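Local coordinates for cobalamin biosynthesis protein CobN (Mycobacterium tuberculosis, PDB 7C6O) that forms the large, catalytic subunit of cobaltochelatase, the enzyme that inserts cobalt into the corrin ring during cobalamin biosynthesis, at residues 883-888 with 936-941; 1003-1008 with 1074-1079; 1080-1085 with 1155-1160. All coordinates share one frame; numbering follows the deposited sequence.

Contact 1: residues 883-888 with 936-941; sequences LSVWGT and VTVRIS
V885 and V938 meet by one methyl each. CG2 of V885 lies 4.0 Å from CG1 of V938, and the two side chains cross obliquely. V938 turns CG1 anti to its backbone N (chi1 178°), which carries this methyl to V885. L883 and I940 lie on the same sheet face as the valines. S884 and R939 point to the other face. There S884 OG comes alongside R939 CB at 4.1 Å. Beyond CB the R939 chain bends at chi2 and leads away, and its guanidinium forms a cation-pi contact with Y1026. The backbones are joined as a parallel pair in the middle of a mixed beta sheet with helices packed on both faces. Helix 896-905 packs on the valine side and helix 1072-1089 on the side of S884 and R939. R939 is the central link of the ladder. Its N donates to L883 O (3.0 Å), and its O accepts from V885 N (2.9 Å). L883 N also donates to T937 O (2.9 Å). The last rung, S941 N to V885 O, is longer at 3.2 Å and more bent, with 140° at the hydrogen. Here both strands give way to helices. W886 holds the N-cap position of one and S941 that of the other. S941 CB approaches W886 CD1 obliquely at 3.9 Å, while S941 OG caps its own helix through F944 N.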
loop_
_atom_site.group_PDB
_atom_site.type_symbol
_atom_site.label_atom_id
_atom_site.label_comp_id
_atom_site.label_asym_id
_atom_site.label_seq_id
_atom_site.Cartn_x
_atom_site.Cartn_y
_atom_site.Cartn_z
ATOM N N LEU A 883 0.752 -15.244 -13.029
ATOM C CA LEU A 883 0.753 -14.892 -11.614
ATOM C C LEU A 883 0.216 -13.482 -11.427
ATOM O O LEU A 883 0.652 -12.550 -12.111
ATOM C CB LEU A 883 2.161 -14.997 -11.020
ATOM C CG LEU A 883 2.288 -14.705 -9.522
ATOM C CD1 LEU A 883 1.622 -15.808 -8.702
ATOM C CD2 LEU A 883 3.751 -14.535 -9.118
ATOM N N SER A 884 -0.724 -13.329 -10.496
ATOM C CA SER A 884 -1.227 -12.018 -10.114
ATOM C C SER A 884 -0.452 -11.520 -8.901
ATOM O O SER A 884 -0.283 -12.252 -7.922
ATOM C CB SER A 884 -2.724 -12.079 -9.810
ATOM O OG SER A 884 -3.465 -12.394 -10.976
ATOM N N VAL A 885 0.020 -10.275 -8.970
ATOM C CA VAL A 885 0.960 -9.733 -7.994
ATOM C C VAL A 885 0.423 -8.402 -7.487
ATOM O O VAL A 885 0.176 -7.488 -8.284
ATOM C CB VAL A 885 2.364 -9.556 -8.597
ATOM C CG1 VAL A 885 3.280 -8.855 -7.617
ATOM C CG2 VAL A 885 2.941 -10.909 -9.003
ATOM N N TRP A 886 0.272 -8.282 -6.169
ATOM C CA TRP A 886 -0.293 -7.098 -5.538
ATOM C C TRP A 886 0.753 -6.371 -4.703
ATOM O O TRP A 886 1.663 -6.985 -4.138
ATOM C CB TRP A 886 -1.476 -7.460 -4.637
ATOM C CG TRP A 886 -2.654 -8.035 -5.354
ATOM C CD1 TRP A 886 -2.967 -7.888 -6.674
ATOM C CD2 TRP A 886 -3.678 -8.859 -4.785
ATOM N NE1 TRP A 886 -4.128 -8.568 -6.962
ATOM C CE2 TRP A 886 -4.584 -9.172 -5.818
ATOM C CE3 TRP A 886 -3.916 -9.364 -3.504
ATOM C CZ2 TRP A 886 -5.712 -9.965 -5.608
ATOM C CZ3 TRP A 886 -5.035 -10.151 -3.296
ATOM C CH2 TRP A 886 -5.920 -10.442 -4.343
ATOM N N GLY A 887 0.591 -5.051 -4.602
ATOM C CA GLY A 887 1.506 -4.268 -3.789
ATOM C C GLY A 887 1.384 -4.576 -2.308
ATOM O O GLY A 887 2.390 -4.637 -1.593
ATOM N N THR A 888 0.154 -4.779 -1.827
ATOM C CA THR A 888 -0.034 -5.089 -0.415
ATOM C C THR A 888 0.646 -6.402 -0.046
ATOM O O THR A 888 1.160 -6.541 1.070
ATOM C CB THR A 888 -1.531 -5.113 -0.073
ATOM O OG1 THR A 888 -1.702 -5.080 1.348
ATOM C CG2 THR A 888 -2.219 -6.355 -0.634
ATOM N N VAL A 936 6.778 -16.705 -17.639
ATOM C CA VAL A 936 5.894 -16.100 -16.648
ATOM C C VAL A 936 5.190 -14.904 -17.273
ATOM O O VAL A 936 5.841 -14.027 -17.851
ATOM C CB VAL A 936 6.649 -15.662 -15.376
ATOM C CG1 VAL A 936 5.675 -15.057 -14.370
ATOM C CG2 VAL A 936 7.396 -16.829 -14.754
ATOM N N THR A 937 3.866 -14.872 -17.159
ATOM C CA THR A 937 3.070 -13.686 -17.445
ATOM C C THR A 937 2.581 -13.120 -16.121
ATOM O O THR A 937 2.009 -13.849 -15.304
ATOM C CB THR A 937 1.884 -14.009 -18.359
ATOM O OG1 THR A 937 2.367 -14.374 -19.657
ATOM C CG2 THR A 937 0.968 -12.803 -18.492
ATOM N N VAL A 938 2.823 -11.831 -15.903
ATOM C CA VAL A 938 2.561 -11.181 -14.623
ATOM C C VAL A 938 1.448 -10.165 -14.813
ATOM O O VAL A 938 1.554 -9.267 -15.656
ATOM C CB VAL A 938 3.819 -10.500 -14.064
ATOM C CG1 VAL A 938 3.495 -9.781 -12.760
ATOM C CG2 VAL A 938 4.930 -11.516 -13.859
ATOM N N ARG A 939 0.387 -10.297 -14.020
ATOM C CA ARG A 939 -0.615 -9.248 -13.879
ATOM C C ARG A 939 -0.327 -8.498 -12.584
ATOM O O ARG A 939 -0.508 -9.042 -11.490
ATOM C CB ARG A 939 -2.031 -9.825 -13.880
ATOM C CG ARG A 939 -3.108 -8.810 -13.509
ATOM C CD ARG A 939 -3.068 -7.560 -14.395
ATOM N NE ARG A 939 -4.078 -6.586 -13.982
ATOM C CZ ARG A 939 -5.360 -6.650 -14.329
ATOM N NH1 ARG A 939 -5.790 -7.632 -15.111
ATOM N NH2 ARG A 939 -6.214 -5.728 -13.899
ATOM N N ILE A 940 0.141 -7.259 -12.709
ATOM C CA ILE A 940 0.346 -6.394 -11.555
ATOM C C ILE A 940 -0.920 -5.581 -11.341
ATOM O O ILE A 940 -1.694 -5.338 -12.273
ATOM C CB ILE A 940 1.575 -5.474 -11.734
ATOM C CG1 ILE A 940 1.397 -4.563 -12.951
ATOM C CG2 ILE A 940 2.861 -6.296 -11.844
ATOM C CD1 ILE A 940 2.528 -3.565 -13.144
ATOM N N SER A 941 -1.146 -5.165 -10.101
ATOM C CA SER A 941 -2.249 -4.264 -9.830
ATOM C C SER A 941 -1.833 -2.829 -10.140
ATOM O O SER A 941 -0.663 -2.533 -10.401
ATOM C CB SER A 941 -2.700 -4.388 -8.375
ATOM O OG SER A 941 -1.670 -3.991 -7.489
#

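Contact 2: residues 1003-1008 with 1074-1079; sequences YGAGLL and YFQYHG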
loop_
_atom_site.group_PDB
_atom_site.type_symbol
_atom_site.label_atom_id
_atom_site.label_comp_id
_atom_site.label_asym_id
_atom_site.label_seq_id
_atom_site.Cartn_x
_atom_site.Cartn_y
_atom_site.Cartn_z
ATOM N N TYR A 1003 -7.198 2.108 -11.795
ATOM C CA TYR A 1003 -7.023 0.985 -10.887
ATOM C C TYR A 1003 -8.125 -0.039 -11.112
ATOM O O TYR A 1003 -9.140 0.237 -11.753
ATOM C CB TYR A 1003 -7.026 1.467 -9.428
ATOM C CG TYR A 1003 -5.972 2.513 -9.201
ATOM C CD1 TYR A 1003 -4.674 2.144 -8.891
ATOM C CD2 TYR A 1003 -6.257 3.866 -9.357
ATOM C CE1 TYR A 1003 -3.694 3.084 -8.716
ATOM C CE2 TYR A 1003 -5.273 4.822 -9.184
ATOM C CZ TYR A 1003 -3.993 4.421 -8.863
ATOM O OH TYR A 1003 -3.000 5.351 -8.686
ATOM N N GLY A 1004 -7.909 -1.236 -10.575
ATOM C CA GLY A 1004 -8.924 -2.269 -10.546
ATOM C C GLY A 1004 -8.825 -3.246 -11.706
ATOM O O GLY A 1004 -8.073 -3.064 -12.667
ATOM N N ALA A 1005 -9.624 -4.313 -11.599
ATOM C CA ALA A 1005 -9.698 -5.349 -12.619
ATOM C C ALA A 1005 -11.057 -5.428 -13.299
ATOM O O ALA A 1005 -11.192 -6.153 -14.291
ATOM C CB ALA A 1005 -9.347 -6.718 -12.018
ATOM N N GLY A 1006 -12.065 -4.718 -12.787
ATOM C CA GLY A 1006 -13.325 -4.538 -13.473
ATOM C C GLY A 1006 -14.368 -5.608 -13.233
ATOM O O GLY A 1006 -15.556 -5.353 -13.459
ATOM N N LEU A 1007 -13.970 -6.796 -12.774
ATOM C CA LEU A 1007 -14.917 -7.906 -12.718
ATOM C C LEU A 1007 -15.861 -7.819 -11.525
ATOM O O LEU A 1007 -16.970 -8.361 -11.586
ATOM C CB LEU A 1007 -14.163 -9.235 -12.714
ATOM C CG LEU A 1007 -13.541 -9.569 -14.072
ATOM C CD1 LEU A 1007 -12.833 -10.903 -14.025
ATOM C CD2 LEU A 1007 -14.599 -9.569 -15.165
ATOM N N LEU A 1008 -15.456 -7.160 -10.435
ATOM C CA LEU A 1008 -16.410 -6.908 -9.360
ATOM C C LEU A 1008 -17.550 -6.027 -9.848
ATOM O O LEU A 1008 -18.724 -6.303 -9.569
ATOM C CB LEU A 1008 -15.714 -6.264 -8.161
ATOM C CG LEU A 1008 -16.622 -5.898 -6.983
ATOM C CD1 LEU A 1008 -17.333 -7.130 -6.444
ATOM C CD2 LEU A 1008 -15.828 -5.211 -5.882
ATOM N N TYR A 1074 -9.545 -11.599 -5.001
ATOM C CA TYR A 1074 -9.034 -12.893 -5.435
ATOM C C TYR A 1074 -9.767 -13.383 -6.678
ATOM O O TYR A 1074 -9.134 -13.730 -7.682
ATOM C CB TYR A 1074 -9.114 -13.911 -4.293
ATOM C CG TYR A 1074 -8.130 -13.596 -3.191
ATOM C CD1 TYR A 1074 -6.801 -13.992 -3.286
ATOM C CD2 TYR A 1074 -8.519 -12.872 -2.072
ATOM C CE1 TYR A 1074 -5.892 -13.688 -2.290
ATOM C CE2 TYR A 1074 -7.617 -12.565 -1.069
ATOM C CZ TYR A 1074 -6.307 -12.974 -1.184
ATOM O OH TYR A 1074 -5.408 -12.670 -0.188
ATOM N N PHE A 1075 -11.103 -13.393 -6.656
ATOM C CA PHE A 1075 -11.803 -13.874 -7.843
ATOM C C PHE A 1075 -11.619 -12.919 -9.017
ATOM O O PHE A 1075 -11.597 -13.362 -10.169
ATOM C CB PHE A 1075 -13.290 -14.138 -7.538
ATOM C CG PHE A 1075 -14.205 -12.945 -7.719
ATOM C CD1 PHE A 1075 -14.690 -12.597 -8.976
ATOM C CD2 PHE A 1075 -14.629 -12.213 -6.621
ATOM C CE1 PHE A 1075 -15.543 -11.512 -9.136
ATOM C CE2 PHE A 1075 -15.487 -11.131 -6.772
ATOM C CZ PHE A 1075 -15.942 -10.779 -8.034
ATOM N N GLN A 1076 -11.449 -11.623 -8.751
ATOM C CA GLN A 1076 -11.245 -10.670 -9.840
ATOM C C GLN A 1076 -9.946 -10.950 -10.584
ATOM O O GLN A 1076 -9.930 -11.048 -11.817
ATOM C CB GLN A 1076 -11.237 -9.242 -9.301
ATOM C CG GLN A 1076 -12.593 -8.694 -8.931
ATOM C CD GLN A 1076 -12.586 -7.182 -8.889
ATOM O OE1 GLN A 1076 -12.678 -6.523 -9.924
ATOM N NE2 GLN A 1076 -12.466 -6.622 -7.690
ATOM N N TYR A 1077 -8.841 -11.075 -9.847
ATOM C CA TYR A 1077 -7.535 -11.270 -10.470
ATOM C C TYR A 1077 -7.300 -12.732 -10.831
ATOM O O TYR A 1077 -7.002 -13.061 -11.986
ATOM C CB TYR A 1077 -6.431 -10.766 -9.537
ATOM C CG TYR A 1077 -6.298 -9.263 -9.516
ATOM C CD1 TYR A 1077 -7.114 -8.486 -8.702
ATOM C CD2 TYR A 1077 -5.358 -8.620 -10.311
ATOM C CE1 TYR A 1077 -6.997 -7.109 -8.681
ATOM C CE2 TYR A 1077 -5.235 -7.245 -10.296
ATOM C CZ TYR A 1077 -6.055 -6.496 -9.479
ATOM O OH TYR A 1077 -5.933 -5.130 -9.460
ATOM N N HIS A 1078 -7.420 -13.622 -9.846
ATOM C CA HIS A 1078 -7.146 -15.037 -10.076
ATOM C C HIS A 1078 -8.211 -15.659 -10.968
ATOM O O HIS A 1078 -7.904 -16.245 -12.013
ATOM C CB HIS A 1078 -7.064 -15.768 -8.734
ATOM C CG HIS A 1078 -6.491 -17.146 -8.820
ATOM N ND1 HIS A 1078 -6.824 -18.143 -7.929
ATOM C CD2 HIS A 1078 -5.584 -17.686 -9.669
ATOM C CE1 HIS A 1078 -6.157 -19.241 -8.232
ATOM N NE2 HIS A 1078 -5.396 -18.990 -9.282
ATOM N N GLY A 1079 -9.478 -15.540 -10.570
ATOM C CA GLY A 1079 -10.550 -16.056 -11.402
ATOM C C GLY A 1079 -10.629 -15.357 -12.746
ATOM O O GLY A 1079 -10.926 -15.984 -13.764
HETATM O O HOH W 1 -4.882 -4.087 -11.953
HETATM O O HOH W 2 -12.226 -3.821 -10.112
#
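Q1076 and L1008 are joined by a direct hydrogen bond. L1008 N donates to Q1076 OE1 at 2.9 Å, nearly straight at the hydrogen (168°). The donor stands above the carbonyl plane, 70° out of it, and so not on a lone pair. Q1076 CG is anti to its backbone carbonyl carbon (chi1 -75°), and beyond it the chain runs extended to the start of helix 1007-1013. The amide NH2 end has a weak bond to D1072, in the same helix as Q1076.

Two waters add to the polar contacts. One donates to Q1076 OE1 at 2.7 Å and accepts from G1006 N at 2.8 Å. G1006 is at the N-cap position of helix 1007-1013. The other water is bonded to Y1077 OH (2.9 Å) and reaches G1004 O only weakly.

Van der Waals packing surrounds this amide. L1008 CB sits 3.3 Å from Q1076 CD, a tight fit, and the two side chains slant across each other. L1007 points toward helix 1072-1089 and sets CD1 against Q1076 O at 3.7 Å. L1008 CD1 makes an apolar contact with F1075 CZ, and L1007 O lies at the edge of the same ring, near its plane. Helix 1136-1157 also packs on F1075, through Y1149 and Y1153.

One CH-pi contact is present. A1005 CB lies over a face of the Y1077 ring, 4.2 Å from its centroid. An edge-to-face contact ties this ring to W886.

A buried side-chain carbonyl thus serves an N-H in the first turn of another helix, where the helix itself supplies no acceptor. A water bonded to the same oxygen links it to the N-H of G1006, the N-cap residue.

Contact 3: residues 1080-1085 with 1155-1160; sequences GMVATV and ATAGVM
T1156 is set against A1083, and their CA atoms are 5.1 Å apart. The T1156 side chain can be followed outward from CB. CB lies 4.2 Å from A1083 CB and equally far from G1080 N. It also packs 3.3 Å from G1079 O, just ahead of G1080 in the other helix. From CB the chain forks. OG1 lies between the backbone N and the carbonyl carbon (chi1 52°), which turns it back to its own helix. There it bonds to G1152 O, one turn earlier, and more weakly to Y1153 O. The hydroxyl is therefore satisfied without a polar partner in 1080-1085. CG2 is the other tip. It is anti to the carbonyl carbon and points to the L1007 side chain, with L1007 CD1 as its neighbour.

This is helix-to-helix packing through small residues. Residues 1080-1085, from the middle of helix 1072-1089 onward, meet the C-terminal end of helix 1136-1157. G1080 and A1083, one turn apart, present little bulk, so the threonine can come close to the other backbone. Helix 1019-1030 packs on helix 1072-1089 as well, through A1083 and T1084.

The backbone carbonyl of T1156 also takes part. A1083 CB lies 3.5 Å from T1156 O, and V1082 CG1 is a little farther from it. R1086, one turn after A1083, donates from NH1 to this oxygen. V1082 CG1 also meets A1157 CB at 4.0 Å, next to the point where the chain leaves the helix. G1158 follows with positive phi (71°).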
loop_
_atom_site.group_PDB
_atom_site.type_symbol
_atom_site.label_atom_id
_atom_site.label_comp_id
_atom_site.label_asym_id
_atom_site.label_seq_id
_atom_site.Cartn_x
_atom_site.Cartn_y
_atom_site.Cartn_z
ATOM N N GLY A 1080 -10.357 -14.051 -12.766
ATOM C CA GLY A 1080 -10.354 -13.327 -14.027
ATOM C C GLY A 1080 -9.310 -13.844 -14.998
ATOM O O GLY A 1080 -9.569 -13.957 -16.200
ATOM N N MET A 1081 -8.117 -14.166 -14.493
ATOM C CA MET A 1081 -7.101 -14.759 -15.355
ATOM C C MET A 1081 -7.556 -16.112 -15.889
ATOM O O MET A 1081 -7.405 -16.396 -17.082
ATOM C CB MET A 1081 -5.779 -14.893 -14.601
ATOM C CG MET A 1081 -4.678 -15.567 -15.408
ATOM S SD MET A 1081 -3.080 -15.569 -14.573
ATOM C CE MET A 1081 -2.586 -13.856 -14.763
ATOM N N VAL A 1082 -8.129 -16.952 -15.022
ATOM C CA VAL A 1082 -8.622 -18.259 -15.456
ATOM C C VAL A 1082 -9.656 -18.097 -16.565
ATOM O O VAL A 1082 -9.596 -18.776 -17.597
ATOM C CB VAL A 1082 -9.201 -19.039 -14.262
ATOM C CG1 VAL A 1082 -9.875 -20.316 -14.740
ATOM C CG2 VAL A 1082 -8.109 -19.351 -13.247
ATOM N N ALA A 1083 -10.618 -17.194 -16.367
ATOM C CA ALA A 1083 -11.698 -17.038 -17.336
ATOM C C ALA A 1083 -11.184 -16.486 -18.660
ATOM O O ALA A 1083 -11.656 -16.887 -19.731
ATOM C CB ALA A 1083 -12.789 -16.131 -16.766
ATOM N N THR A 1084 -10.219 -15.570 -18.606
ATOM C CA THR A 1084 -9.701 -14.972 -19.833
ATOM C C THR A 1084 -8.926 -15.994 -20.658
ATOM O O THR A 1084 -9.074 -16.051 -21.885
ATOM C CB THR A 1084 -8.832 -13.762 -19.491
ATOM O OG1 THR A 1084 -9.623 -12.802 -18.781
ATOM C CG2 THR A 1084 -8.280 -13.115 -20.756
ATOM N N VAL A 1085 -8.112 -16.824 -20.000
ATOM C CA VAL A 1085 -7.421 -17.901 -20.704
ATOM C C VAL A 1085 -8.429 -18.877 -21.300
ATOM O O VAL A 1085 -8.275 -19.332 -22.441
ATOM C CB VAL A 1085 -6.433 -18.613 -19.761
ATOM C CG1 VAL A 1085 -5.793 -19.814 -20.453
ATOM C CG2 VAL A 1085 -5.363 -17.642 -19.274
ATOM N N ALA A 1155 -18.397 -18.021 -11.080
ATOM C CA ALA A 1155 -18.655 -17.475 -12.407
ATOM C C ALA A 1155 -17.391 -17.460 -13.257
ATOM O O ALA A 1155 -17.444 -17.712 -14.467
ATOM C CB ALA A 1155 -19.237 -16.066 -12.291
ATOM N N THR A 1156 -16.242 -17.175 -12.644
ATOM C CA THR A 1156 -15.002 -17.081 -13.403
ATOM C C THR A 1156 -14.282 -18.418 -13.530
ATOM O O THR A 1156 -13.752 -18.730 -14.602
ATOM C CB THR A 1156 -14.064 -16.048 -12.768
ATOM O OG1 THR A 1156 -13.892 -16.335 -11.369
ATOM C CG2 THR A 1156 -14.622 -14.635 -12.942
ATOM N N ALA A 1157 -14.257 -19.229 -12.466
ATOM C CA ALA A 1157 -13.432 -20.429 -12.458
ATOM C C ALA A 1157 -14.172 -21.717 -12.118
ATOM O O ALA A 1157 -13.551 -22.785 -12.143
ATOM C CB ALA A 1157 -12.257 -20.253 -11.485
ATOM N N GLY A 1158 -15.464 -21.659 -11.799
ATOM C CA GLY A 1158 -16.232 -22.869 -11.556
ATOM C C GLY A 1158 -15.899 -23.598 -10.270
ATOM O O GLY A 1158 -15.984 -24.830 -10.227
ATOM N N VAL A 1159 -15.555 -22.866 -9.207
ATOM C CA VAL A 1159 -15.065 -23.495 -7.982
ATOM C C VAL A 1159 -16.166 -24.151 -7.155
ATOM O O VAL A 1159 -15.859 -24.955 -6.266
ATOM C CB VAL A 1159 -14.329 -22.469 -7.104
ATOM C CG1 VAL A 1159 -13.249 -21.765 -7.904
ATOM C CG2 VAL A 1159 -15.308 -21.458 -6.520
ATOM N N MET A 1160 -17.434 -23.824 -7.399
ATOM C CA MET A 1160 -18.524 -24.335 -6.576
ATOM C C MET A 1160 -19.075 -25.634 -7.146
ATOM O O MET A 1160 -19.130 -25.821 -8.366
ATOM C CB MET A 1160 -19.653 -23.308 -6.466
ATOM C CG MET A 1160 -19.328 -22.088 -5.618
ATOM S SD MET A 1160 -19.341 -22.423 -3.844
ATOM C CE MET A 1160 -21.102 -22.478 -3.516
#

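How the contacts relate
All three contacts are buried. The centre of contact 1 lies about 14 Å from the centre of the chain, that of contact 3 about 26 Å. Contacts 2 and 3 share helix 1072-1089, used at successive turns. That helix also covers one face of the sheet in contact 1: Y1077 packs on S884 and W886, and M1081 CE reaches S884 and R939. L1007 of contact 2 touches both G1080 and T1156 of contact 3. The chemistry changes outward. Contact 1 rests on backbone bonds between strands. Contact 2 uses a side-chain amide and waters, and contact 3 has no hydrogen bond between its segments.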